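Local coordinates for Oxidored_FMN domain-containing protein ([Pseudomonas] geniculata N1, PDB 6L6J) that acts as a 6-hydroxypseudooxynicotine amine oxidase, a flavoprotein that carries FMN, a [4Fe-4S] cluster and a bound ADP, at residues I391-G396 / V414-A419; G396-L401 / G424-R429; L464-V469 / D623-Q628; V477-G482 / R639-I644. All coordinates share one frame; numbering follows the deposited sequence.

How the contacts relate
All four contacts build one ADP site, and each contributes atoms that touch the nucleotide. Contact 1 and contact 4 are strand pairs of the same parallel sheet, centres about 10 Å apart and stitched together by a probable hydrogen bond of 2.7 Å from Ala480 N to Ile394 O. Contact 2 continues from contact 1 through the shared Gly396 and takes the phosphates, with the Leu427 side chain about 11 Å from the iron-sulfur cluster. Contact 3 lies at the adenine end, its centre about 18 Å from that of contact 2; its Val469 and Leu464 pack on Ile394. Between these two ends, Ala480 of contact 4 abuts Ala399 and Gly400 of contact 2.

Contact 1 (I391-G396 / V414-A419); sequences ILVIGG and VSIADA. With ADP (adenosine-5'-diphosphate), chain D.
Segments 391-396 and 414-419 are the two parallel strands of the beta-alpha-beta unit that opens a Rossmann-type nucleotide-binding domain, with helix 398-410 as the crossover. Four backbone hydrogen bonds join them in regular parallel fashion. Ser415 gives its N to Ile391 O (2.9 Å) and returns its O to Val393 N (2.8 Å); Val393 O then takes Ala417 N, and Ala417 O takes Gly395 N (2.9 Å), so the ladder runs to the very start of the glycine turn.

Apolar packing follows the two faces. Val393 and Ile416 lie side by side on the face turned to helix 398-410, each with CG1 anti to the backbone N, and Val393 CG1 meets Ile416 CD1 at 3.9 Å. On the other face Leu392 CD1 rests on Ser415 CB, covered by Phe472 of helix 466-472, and Ile394 CG2 approaches ADP N1 at 3.7 Å.

Polar recognition is left to Asp418, just after the second strand as is characteristic of this fold. Its CG is anti to the backbone N (chi1 -172°). OD2 takes Gly420 N, while OD1 accepts the ribose O3' (2.5 Å) and also Gly396 N at 2.9 Å, with this N-H arriving from above the carboxylate plane.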
# COMPACT_ATOMS: atom_id res chain seq x y z
N ILE A 391 1.14 -27.92 -18.04
CA ILE A 391 1.19 -26.50 -18.48
C ILE A 391 2.66 -26.05 -18.64
O ILE A 391 3.45 -26.20 -17.70
CB ILE A 391 0.41 -25.59 -17.50
CG1 ILE A 391 -1.07 -25.98 -17.38
CG2 ILE A 391 0.57 -24.12 -17.88
CD1 ILE A 391 -1.39 -26.87 -16.21
N LEU A 392 3.00 -25.48 -19.80
CA LEU A 392 4.31 -24.81 -20.04
C LEU A 392 4.12 -23.29 -19.87
O LEU A 392 3.31 -22.71 -20.61
CB LEU A 392 4.83 -25.14 -21.44
CG LEU A 392 6.20 -24.56 -21.81
CD1 LEU A 392 7.24 -24.85 -20.74
CD2 LEU A 392 6.69 -25.10 -23.15
N VAL A 393 4.84 -22.70 -18.92
CA VAL A 393 4.87 -21.23 -18.69
C VAL A 393 6.17 -20.69 -19.27
O VAL A 393 7.26 -21.13 -18.84
CB VAL A 393 4.71 -20.89 -17.19
CG1 VAL A 393 4.89 -19.41 -16.92
CG2 VAL A 393 3.36 -21.37 -16.65
N ILE A 394 6.07 -19.75 -20.20
CA ILE A 394 7.23 -19.16 -20.90
C ILE A 394 7.44 -17.73 -20.38
O ILE A 394 6.68 -16.83 -20.78
CB ILE A 394 7.01 -19.23 -22.43
CG1 ILE A 394 6.30 -20.53 -22.81
CG2 ILE A 394 8.33 -19.05 -23.15
CD1 ILE A 394 6.30 -20.84 -24.28
N GLY A 395 8.40 -17.56 -19.48
CA GLY A 395 8.70 -16.27 -18.83
C GLY A 395 8.89 -16.40 -17.32
O GLY A 395 7.98 -16.93 -16.63
N GLY A 396 10.01 -15.92 -16.81
CA GLY A 396 10.39 -16.02 -15.39
C GLY A 396 10.14 -14.74 -14.63
O GLY A 396 10.68 -14.62 -13.53
N VAL A 414 3.50 -28.73 -13.92
CA VAL A 414 3.88 -27.35 -14.35
C VAL A 414 5.36 -27.31 -14.72
O VAL A 414 6.19 -27.53 -13.84
CB VAL A 414 3.57 -26.31 -13.26
CG1 VAL A 414 4.12 -24.93 -13.62
CG2 VAL A 414 2.07 -26.25 -12.96
N SER A 415 5.67 -26.99 -15.97
CA SER A 415 7.04 -26.60 -16.41
C SER A 415 7.07 -25.08 -16.62
O SER A 415 6.08 -24.53 -17.15
CB SER A 415 7.45 -27.36 -17.62
OG SER A 415 7.72 -28.70 -17.27
N ILE A 416 8.16 -24.43 -16.19
CA ILE A 416 8.42 -22.98 -16.43
C ILE A 416 9.85 -22.81 -16.98
O ILE A 416 10.79 -23.41 -16.41
CB ILE A 416 8.17 -22.16 -15.15
CG1 ILE A 416 8.51 -20.69 -15.35
CG2 ILE A 416 8.90 -22.76 -13.96
CD1 ILE A 416 7.82 -19.75 -14.38
N ALA A 417 9.99 -22.05 -18.07
CA ALA A 417 11.25 -21.74 -18.77
C ALA A 417 11.50 -20.23 -18.75
O ALA A 417 10.53 -19.47 -18.85
CB ALA A 417 11.19 -22.26 -20.18
N ASP A 418 12.77 -19.81 -18.61
CA ASP A 418 13.22 -18.40 -18.78
C ASP A 418 14.56 -18.40 -19.51
O ASP A 418 15.34 -19.35 -19.31
CB ASP A 418 13.37 -17.68 -17.44
CG ASP A 418 13.64 -16.20 -17.60
OD1 ASP A 418 12.66 -15.47 -17.90
OD2 ASP A 418 14.84 -15.79 -17.49
N ALA A 419 14.83 -17.36 -20.28
CA ALA A 419 16.03 -17.25 -21.15
C ALA A 419 17.25 -16.81 -20.34
O ALA A 419 18.36 -16.99 -20.87
CB ALA A 419 15.74 -16.30 -22.30
PB ADP D . 6.09 -9.77 -16.59
O1B ADP D . 6.31 -11.05 -15.82
O2B ADP D . 5.89 -8.55 -15.69
O3B ADP D . 5.01 -9.91 -17.64
PA ADP D . 8.94 -9.77 -17.24
O1A ADP D . 9.20 -9.68 -15.77
O2A ADP D . 9.66 -8.85 -18.15
O3A ADP D . 7.40 -9.50 -17.47
O5' ADP D . 9.10 -11.30 -17.72
C5' ADP D . 9.58 -11.66 -19.03
C4' ADP D . 10.63 -12.74 -18.91
O4' ADP D . 10.43 -13.69 -19.99
C3' ADP D . 12.08 -12.26 -19.05
O3' ADP D . 13.00 -13.01 -18.26
C2' ADP D . 12.33 -12.50 -20.55
O2' ADP D . 13.69 -12.50 -20.95
C1' ADP D . 11.66 -13.86 -20.66
N9 ADP D . 11.44 -14.31 -22.04
C8 ADP D . 11.10 -13.56 -23.14
N7 ADP D . 11.01 -14.27 -24.24
C5 ADP D . 11.34 -15.56 -23.85
C6 ADP D . 11.43 -16.79 -24.55
N6 ADP D . 11.17 -16.92 -25.84
N1 ADP D . 11.78 -17.90 -23.85
C2 ADP D . 12.02 -17.77 -22.54
N3 ADP D . 11.96 -16.68 -21.78
C4 ADP D . 11.61 -15.60 -22.49

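Contact 2 (G396-L401 / G424-R429); sequences GGPAGL and GGRLVR. With ADP (adenosine-5'-diphosphate), chain D.
The Arg426 guanidinium has the ADP oxygen O2B near its plane, off one edge, although the nearer approach to that oxygen is by the aliphatic Arg426 CD, at 3.6 Å. The charged nitrogens look elsewhere: NH1 forms a salt bridge with Asp646 OD2 and NE one with Glu430 OE2. The other flat group that matters is the Gly396 carbonyl, which Gly424 N meets from above its plane (35° out of it) in a 2.8 Å hydrogen bond, the link that ties the two turns directly to each other. Beside it the chains come close at glycines, and Gly397 CA stands 3.7 Å from Gly425 CA.

Gly395, Gly397 and Gly400 are consistent with the GxGxxG motif of Rossmann-type domains, here at the strand-turn-helix joint, with Gly397 as N-cap of helix 398-410. In keeping with that motif, a backbone amide takes up the diphosphate: Ala399 N donates to ADP O1B at 3.1 Å. The second turn adds Arg426 N, which donates almost straight (176°) to ADP O1A at 2.8 Å. The start of helix 398-410 would be expected to favour the negative charge there.

Arg426 CG sits between its backbone N and carbonyl carbon (chi1 63°), which brings CG over O1A. The Pro398 ring turns CD to ADP O1B at 3.3 Å, while its CG reaches Leu427 CD1 at 4.3 Å, under cover of Val442 and Ile653.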
# COMPACT_ATOMS: atom_id res chain seq x y z
N GLY A 396 10.01 -15.92 -16.81
CA GLY A 396 10.39 -16.02 -15.39
C GLY A 396 10.14 -14.74 -14.63
O GLY A 396 10.68 -14.62 -13.53
N GLY A 397 9.35 -13.82 -15.18
CA GLY A 397 8.92 -12.59 -14.48
C GLY A 397 7.84 -12.87 -13.45
O GLY A 397 7.43 -14.02 -13.25
N PRO A 398 7.30 -11.84 -12.76
CA PRO A 398 6.27 -12.04 -11.76
C PRO A 398 4.97 -12.64 -12.32
O PRO A 398 4.27 -13.35 -11.58
CB PRO A 398 6.01 -10.65 -11.17
CG PRO A 398 6.61 -9.68 -12.15
CD PRO A 398 7.67 -10.43 -12.93
N ALA A 399 4.66 -12.38 -13.60
CA ALA A 399 3.48 -12.95 -14.29
C ALA A 399 3.63 -14.46 -14.36
O ALA A 399 2.84 -15.15 -13.70
CB ALA A 399 3.29 -12.35 -15.67
N GLY A 400 4.65 -14.94 -15.07
CA GLY A 400 5.00 -16.37 -15.17
C GLY A 400 5.00 -17.07 -13.81
O GLY A 400 4.29 -18.10 -13.65
N LEU A 401 5.76 -16.53 -12.85
CA LEU A 401 5.99 -17.16 -11.53
C LEU A 401 4.67 -17.30 -10.77
O LEU A 401 4.54 -18.29 -10.01
CB LEU A 401 6.97 -16.31 -10.71
CG LEU A 401 8.42 -16.40 -11.15
CD1 LEU A 401 9.26 -15.36 -10.42
CD2 LEU A 401 8.96 -17.81 -10.90
N GLY A 424 13.04 -13.91 -12.19
CA GLY A 424 12.52 -12.57 -11.82
C GLY A 424 12.20 -11.67 -13.01
O GLY A 424 11.68 -10.57 -12.80
N GLY A 425 12.48 -12.11 -14.24
CA GLY A 425 12.29 -11.26 -15.43
C GLY A 425 12.73 -9.83 -15.14
O GLY A 425 13.89 -9.65 -14.74
N ARG A 426 11.81 -8.87 -15.29
CA ARG A 426 12.09 -7.41 -15.15
C ARG A 426 12.65 -7.12 -13.76
O ARG A 426 13.44 -6.16 -13.63
CB ARG A 426 10.83 -6.59 -15.40
CG ARG A 426 9.71 -6.86 -14.41
CD ARG A 426 8.42 -6.19 -14.86
NE ARG A 426 8.49 -4.76 -14.68
CZ ARG A 426 7.54 -3.90 -15.01
NH1 ARG A 426 6.42 -4.34 -15.57
NH2 ARG A 426 7.72 -2.61 -14.78
N LEU A 427 12.32 -7.94 -12.76
CA LEU A 427 12.76 -7.71 -11.35
C LEU A 427 14.21 -8.14 -11.11
O LEU A 427 14.78 -7.63 -10.13
CB LEU A 427 11.82 -8.42 -10.38
CG LEU A 427 10.47 -7.74 -10.20
CD1 LEU A 427 9.59 -8.57 -9.26
CD2 LEU A 427 10.65 -6.32 -9.67
N VAL A 428 14.80 -8.99 -11.95
CA VAL A 428 16.26 -9.32 -11.84
C VAL A 428 17.02 -8.00 -11.79
O VAL A 428 17.73 -7.81 -10.81
CB VAL A 428 16.79 -10.21 -12.98
CG1 VAL A 428 18.29 -10.07 -13.15
CG2 VAL A 428 16.42 -11.68 -12.78
N ARG A 429 16.84 -7.11 -12.78
CA ARG A 429 17.61 -5.84 -12.92
C ARG A 429 16.96 -4.71 -12.11
O ARG A 429 17.69 -3.90 -11.55
CB ARG A 429 17.73 -5.43 -14.38
CG ARG A 429 18.67 -6.30 -15.18
CD ARG A 429 18.69 -5.92 -16.65
NE ARG A 429 17.34 -5.91 -17.21
CZ ARG A 429 16.98 -5.21 -18.29
NH1 ARG A 429 17.86 -4.44 -18.93
NH2 ARG A 429 15.73 -5.25 -18.72
PB ADP D . 6.09 -9.77 -16.59
O1B ADP D . 6.31 -11.05 -15.82
O2B ADP D . 5.89 -8.55 -15.69
O3B ADP D . 5.01 -9.91 -17.64
PA ADP D . 8.94 -9.77 -17.24
O1A ADP D . 9.20 -9.68 -15.77
O2A ADP D . 9.66 -8.85 -18.15
O3A ADP D . 7.40 -9.50 -17.47
O5' ADP D . 9.10 -11.30 -17.72
C5' ADP D . 9.58 -11.66 -19.03
C4' ADP D . 10.63 -12.74 -18.91
O4' ADP D . 10.43 -13.69 -19.99
C3' ADP D . 12.08 -12.26 -19.05
O3' ADP D . 13.00 -13.01 -18.26
C2' ADP D . 12.33 -12.50 -20.55
O2' ADP D . 13.69 -12.50 -20.95
C1' ADP D . 11.66 -13.86 -20.66
N9 ADP D . 11.44 -14.31 -22.04
C8 ADP D . 11.10 -13.56 -23.14
N7 ADP D . 11.01 -14.27 -24.24
C5 ADP D . 11.34 -15.56 -23.85
C6 ADP D . 11.43 -16.79 -24.55
N6 ADP D . 11.17 -16.92 -25.84
N1 ADP D . 11.78 -17.90 -23.85
C2 ADP D . 12.02 -17.77 -22.54
N3 ADP D . 11.96 -16.68 -21.78
C4 ADP D . 11.61 -15.60 -22.49

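Contact 3 (L464-V469 / D623-Q628); sequences LGADDV and DELYHQ. With ADP (adenosine-5'-diphosphate), chain D.
Leu625 carries most of this small contact, and its two methyls divide the work. Its CG is anti to the backbone N (chi1 165°), and CD2 continues anti to CA while CD1 turns off (chi2 68°). The branch is thereby forked toward the segment 464-469: CD1 lies against the first turn of helix 466-472, 3.7 Å from Ala466 N and 4.2 Å from Ala466 CB, and CD2 rests 4.0 Å from Leu464 O. The same CD2 is 3.8 Å from ADP N6, so one methyl adjoins both partners of a hydrogen bond.

That bond is one of two that Leu464 makes to the adenine in this Rossmann-type domain. The backbone of Leu464 reads the base edge, N donating to ADP N1 at 3.3 Å and O accepting from ADP N6 at 3.1 Å, a pattern that matches adenine by its donor and acceptor together. The side chain of Leu464, its CG beside the backbone N, packs instead on Ile394 and Ala417 of the central sheet.

Gln628, one turn after Leu625, also has CG beside its backbone N (chi1 -68°) and runs extended from there, so that OE1 passes 4.2 Å from Ala466 CB. On the other helix, Asp468 folds back and its OD2 accepts from Gly465 N at 2.5 Å, from above the carboxylate plane. Gly465 is the N-cap, and the bond supplies the half of a capping box that a glycine there can still make.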
# COMPACT_ATOMS: atom_id res chain seq x y z
N LEU A 464 13.15 -20.13 -25.79
CA LEU A 464 12.27 -21.06 -26.56
C LEU A 464 11.80 -20.38 -27.85
O LEU A 464 11.22 -19.28 -27.78
CB LEU A 464 11.08 -21.47 -25.69
CG LEU A 464 11.41 -22.18 -24.38
CD1 LEU A 464 10.14 -22.49 -23.58
CD2 LEU A 464 12.19 -23.47 -24.62
N GLY A 465 12.09 -21.01 -29.00
CA GLY A 465 11.42 -20.74 -30.29
C GLY A 465 10.07 -21.45 -30.32
O GLY A 465 9.82 -22.25 -29.38
N ALA A 466 9.25 -21.17 -31.33
CA ALA A 466 7.88 -21.72 -31.51
C ALA A 466 7.95 -23.24 -31.68
O ALA A 466 7.04 -23.93 -31.17
CB ALA A 466 7.21 -21.08 -32.70
N ASP A 467 8.99 -23.73 -32.37
CA ASP A 467 9.26 -25.17 -32.60
C ASP A 467 9.36 -25.89 -31.25
O ASP A 467 8.68 -26.91 -31.08
CB ASP A 467 10.58 -25.39 -33.36
CG ASP A 467 10.48 -25.12 -34.85
OD1 ASP A 467 9.60 -25.72 -35.50
OD2 ASP A 467 11.28 -24.29 -35.34
N ASP A 468 10.19 -25.36 -30.35
CA ASP A 468 10.56 -26.01 -29.06
C ASP A 468 9.28 -26.21 -28.25
O ASP A 468 9.16 -27.26 -27.60
CB ASP A 468 11.59 -25.18 -28.29
CG ASP A 468 12.68 -24.55 -29.15
OD1 ASP A 468 13.21 -25.24 -30.04
OD2 ASP A 468 12.97 -23.37 -28.95
N VAL A 469 8.35 -25.25 -28.33
CA VAL A 469 7.08 -25.21 -27.54
C VAL A 469 6.13 -26.29 -28.04
O VAL A 469 5.54 -26.97 -27.20
CB VAL A 469 6.42 -23.81 -27.59
CG1 VAL A 469 5.08 -23.78 -26.87
CG2 VAL A 469 7.35 -22.73 -27.04
N ASP A 623 5.79 -9.84 -27.81
CA ASP A 623 4.63 -10.73 -28.06
C ASP A 623 4.81 -11.49 -29.38
O ASP A 623 3.83 -12.13 -29.80
CB ASP A 623 3.31 -9.93 -28.02
CG ASP A 623 3.17 -8.83 -29.05
OD1 ASP A 623 4.04 -8.76 -29.96
OD2 ASP A 623 2.19 -8.04 -28.96
N GLU A 624 5.98 -11.45 -30.01
CA GLU A 624 6.19 -12.15 -31.30
C GLU A 624 5.82 -13.63 -31.13
O GLU A 624 4.93 -14.12 -31.86
CB GLU A 624 7.62 -12.01 -31.80
CG GLU A 624 7.80 -12.48 -33.24
CD GLU A 624 9.23 -12.51 -33.77
OE1 GLU A 624 9.46 -11.93 -34.86
OE2 GLU A 624 10.10 -13.13 -33.11
N LEU A 625 6.47 -14.30 -30.19
CA LEU A 625 6.36 -15.77 -30.00
C LEU A 625 4.88 -16.13 -29.80
O LEU A 625 4.46 -17.15 -30.36
CB LEU A 625 7.22 -16.21 -28.80
CG LEU A 625 6.93 -17.62 -28.26
CD1 LEU A 625 7.34 -18.70 -29.26
CD2 LEU A 625 7.64 -17.82 -26.93
N TYR A 626 4.14 -15.34 -29.02
CA TYR A 626 2.70 -15.59 -28.76
C TYR A 626 1.89 -15.59 -30.07
O TYR A 626 0.92 -16.36 -30.16
CB TYR A 626 2.10 -14.57 -27.80
CG TYR A 626 0.59 -14.56 -27.81
CD1 TYR A 626 -0.15 -15.53 -27.13
CD2 TYR A 626 -0.12 -13.65 -28.58
CE1 TYR A 626 -1.54 -15.53 -27.15
CE2 TYR A 626 -1.50 -13.65 -28.63
CZ TYR A 626 -2.22 -14.59 -27.91
OH TYR A 626 -3.59 -14.57 -27.99
N HIS A 627 2.25 -14.73 -31.02
CA HIS A 627 1.56 -14.60 -32.33
C HIS A 627 1.98 -15.75 -33.25
O HIS A 627 1.09 -16.30 -33.93
CB HIS A 627 1.78 -13.20 -32.95
CG HIS A 627 0.98 -12.13 -32.27
ND1 HIS A 627 1.53 -10.92 -31.89
CD2 HIS A 627 -0.31 -12.10 -31.85
CE1 HIS A 627 0.61 -10.18 -31.29
NE2 HIS A 627 -0.52 -10.89 -31.26
N GLN A 628 3.27 -16.10 -33.23
CA GLN A 628 3.83 -17.30 -33.92
C GLN A 628 3.04 -18.54 -33.46
O GLN A 628 2.77 -19.39 -34.32
CB GLN A 628 5.32 -17.49 -33.62
CG GLN A 628 6.22 -16.42 -34.22
CD GLN A 628 7.66 -16.49 -33.73
OE1 GLN A 628 7.97 -17.00 -32.66
NE2 GLN A 628 8.55 -15.94 -34.53
PB ADP D . 6.09 -9.77 -16.59
O1B ADP D . 6.31 -11.05 -15.82
O2B ADP D . 5.89 -8.55 -15.69
O3B ADP D . 5.01 -9.91 -17.64
PA ADP D . 8.94 -9.77 -17.24
O1A ADP D . 9.20 -9.68 -15.77
O2A ADP D . 9.66 -8.85 -18.15
O3A ADP D . 7.40 -9.50 -17.47
O5' ADP D . 9.10 -11.30 -17.72
C5' ADP D . 9.58 -11.66 -19.03
C4' ADP D . 10.63 -12.74 -18.91
O4' ADP D . 10.43 -13.69 -19.99
C3' ADP D . 12.08 -12.26 -19.05
O3' ADP D . 13.00 -13.01 -18.26
C2' ADP D . 12.33 -12.50 -20.55
O2' ADP D . 13.69 -12.50 -20.95
C1' ADP D . 11.66 -13.86 -20.66
N9 ADP D . 11.44 -14.31 -22.04
C8 ADP D . 11.10 -13.56 -23.14
N7 ADP D . 11.01 -14.27 -24.24
C5 ADP D . 11.34 -15.56 -23.85
C6 ADP D . 11.43 -16.79 -24.55
N6 ADP D . 11.17 -16.92 -25.84
N1 ADP D . 11.78 -17.90 -23.85
C2 ADP D . 12.02 -17.77 -22.54
N3 ADP D . 11.96 -16.68 -21.78
C4 ADP D . 11.61 -15.60 -22.49

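Contact 4 (V477-G482 / R639-I644); sequences VIVATG and RSVERI. With ADP (adenosine-5'-diphosphate), chain D.
Backbone donors and acceptors pair off along strands 476-479 and 641-643, which run parallel. Val477 N donates to Ser640 O at 3.1 Å, from above that carbonyl's plane, and Val477 O accepts Glu642 N. Val479 N goes to Glu642 O at 2.8 Å, and Val479 O takes Ile644 N at 2.9 Å, nearly along the C=O axis. The intervening Ile478 turns its backbone the other way, to Leu392 and Ile394, so both edges of this strand are occupied.

Side-chain polar atoms find partners just outside. His476 is shared, its ND1 bonded to Ser640 OG and its NE2 to Glu642 OE1; the extended Glu642 chain lies beside Ile478, with OE1 3.8 Å from Ile478 CG1. Thr481 OG1 is bonded to Glu622 O, leaving its CG2 to face ADP N7 at 3.5 Å. Ile644 crosses Ile478 obliquely, CD1 on CG2, on the face covered by helix 653-666.

Beyond the strand, Gly482 CA passes 3.1 Å from ADP O3A. Strand 641-643 is an outer strand of a five-stranded parallel sheet of order 3-2-1-4-5, and the Ala480-Thr481-Gly482 turn beside the nucleotide is consistent with the ATG motif of two-dinucleotide-binding-domain flavoproteins.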
# COMPACT_ATOMS: atom_id res chain seq x y z
N VAL A 477 -0.35 -23.73 -23.00
CA VAL A 477 0.85 -22.83 -22.96
C VAL A 477 0.39 -21.46 -22.44
O VAL A 477 -0.54 -20.89 -23.05
CB VAL A 477 1.52 -22.66 -24.34
CG1 VAL A 477 2.71 -21.71 -24.26
CG2 VAL A 477 1.92 -24.00 -24.94
N ILE A 478 1.06 -20.95 -21.40
CA ILE A 478 0.91 -19.53 -20.96
C ILE A 478 2.17 -18.78 -21.40
O ILE A 478 3.27 -19.26 -21.05
CB ILE A 478 0.67 -19.46 -19.44
CG1 ILE A 478 -0.68 -20.07 -19.06
CG2 ILE A 478 0.79 -18.03 -18.95
CD1 ILE A 478 -0.84 -20.36 -17.59
N VAL A 479 2.03 -17.71 -22.19
CA VAL A 479 3.16 -16.86 -22.65
C VAL A 479 3.20 -15.64 -21.73
O VAL A 479 2.19 -14.91 -21.71
CB VAL A 479 3.08 -16.44 -24.13
CG1 VAL A 479 4.33 -15.71 -24.56
CG2 VAL A 479 2.82 -17.61 -25.08
N ALA A 480 4.34 -15.42 -21.06
CA ALA A 480 4.55 -14.32 -20.09
C ALA A 480 5.89 -13.61 -20.37
O ALA A 480 6.60 -13.28 -19.40
CB ALA A 480 4.50 -14.91 -18.71
N THR A 481 6.15 -13.29 -21.63
CA THR A 481 7.47 -12.88 -22.17
C THR A 481 7.78 -11.40 -21.91
O THR A 481 8.83 -10.91 -22.42
CB THR A 481 7.54 -13.25 -23.66
OG1 THR A 481 6.42 -12.69 -24.32
CG2 THR A 481 7.52 -14.75 -23.87
N GLY A 482 6.98 -10.71 -21.10
CA GLY A 482 7.29 -9.37 -20.58
C GLY A 482 7.37 -8.30 -21.67
O GLY A 482 6.79 -8.50 -22.76
N ARG A 639 -3.26 -26.24 -29.18
CA ARG A 639 -4.69 -25.85 -29.35
C ARG A 639 -5.08 -24.83 -28.27
O ARG A 639 -5.94 -23.98 -28.54
CB ARG A 639 -5.63 -27.07 -29.31
CG ARG A 639 -6.81 -26.94 -30.27
CD ARG A 639 -7.81 -28.07 -30.20
NE ARG A 639 -8.92 -27.79 -29.30
CZ ARG A 639 -10.13 -28.35 -29.36
NH1 ARG A 639 -10.42 -29.25 -30.29
NH2 ARG A 639 -11.07 -28.01 -28.49
N SER A 640 -4.45 -24.91 -27.09
CA SER A 640 -4.64 -24.00 -25.94
C SER A 640 -3.38 -23.14 -25.74
O SER A 640 -2.34 -23.70 -25.36
CB SER A 640 -4.99 -24.78 -24.70
OG SER A 640 -5.92 -24.09 -23.88
N VAL A 641 -3.47 -21.84 -26.02
CA VAL A 641 -2.39 -20.83 -25.79
C VAL A 641 -3.01 -19.49 -25.36
O VAL A 641 -3.88 -18.98 -26.08
CB VAL A 641 -1.53 -20.63 -27.05
CG1 VAL A 641 -0.47 -19.57 -26.84
CG2 VAL A 641 -0.90 -21.93 -27.51
N GLU A 642 -2.54 -18.92 -24.25
CA GLU A 642 -2.92 -17.56 -23.78
C GLU A 642 -1.65 -16.76 -23.45
O GLU A 642 -0.59 -17.39 -23.25
CB GLU A 642 -3.90 -17.66 -22.61
CG GLU A 642 -3.25 -17.76 -21.25
CD GLU A 642 -4.23 -17.89 -20.10
OE1 GLU A 642 -4.27 -18.98 -19.47
OE2 GLU A 642 -4.95 -16.90 -19.82
N ARG A 643 -1.74 -15.43 -23.47
CA ARG A 643 -0.66 -14.50 -23.04
C ARG A 643 -1.13 -13.75 -21.77
O ARG A 643 -2.36 -13.60 -21.59
CB ARG A 643 -0.26 -13.59 -24.21
CG ARG A 643 -1.27 -12.52 -24.59
CD ARG A 643 -1.12 -11.97 -26.01
NE ARG A 643 -1.15 -10.52 -26.08
CZ ARG A 643 -1.08 -9.80 -27.19
NH1 ARG A 643 -1.04 -10.37 -28.37
NH2 ARG A 643 -1.08 -8.48 -27.13
N ILE A 644 -0.19 -13.37 -20.90
CA ILE A 644 -0.48 -12.69 -19.60
C ILE A 644 0.66 -11.74 -19.22
O ILE A 644 1.80 -11.98 -19.63
CB ILE A 644 -0.70 -13.71 -18.48
CG1 ILE A 644 0.45 -14.70 -18.41
CG2 ILE A 644 -2.04 -14.41 -18.63
CD1 ILE A 644 0.66 -15.28 -17.02
PB ADP D . 6.09 -9.77 -16.59
O1B ADP D . 6.31 -11.05 -15.82
O2B ADP D . 5.89 -8.55 -15.69
O3B ADP D . 5.01 -9.91 -17.64
PA ADP D . 8.94 -9.77 -17.24
O1A ADP D . 9.20 -9.68 -15.77
O2A ADP D . 9.66 -8.85 -18.15
O3A ADP D . 7.40 -9.50 -17.47
O5' ADP D . 9.10 -11.30 -17.72
C5' ADP D . 9.58 -11.66 -19.03
C4' ADP D . 10.63 -12.74 -18.91
O4' ADP D . 10.43 -13.69 -19.99
C3' ADP D . 12.08 -12.26 -19.05
O3' ADP D . 13.00 -13.01 -18.26
C2' ADP D . 12.33 -12.50 -20.55
O2' ADP D . 13.69 -12.50 -20.95
C1' ADP D . 11.66 -13.86 -20.66
N9 ADP D . 11.44 -14.31 -22.04
C8 ADP D . 11.10 -13.56 -23.14
N7 ADP D . 11.01 -14.27 -24.24
C5 ADP D . 11.34 -15.56 -23.85
C6 ADP D . 11.43 -16.79 -24.55
N6 ADP D . 11.17 -16.92 -25.84
N1 ADP D . 11.78 -17.90 -23.85
C2 ADP D . 12.02 -17.77 -22.54
N3 ADP D . 11.96 -16.68 -21.78
C4 ADP D . 11.61 -15.60 -22.49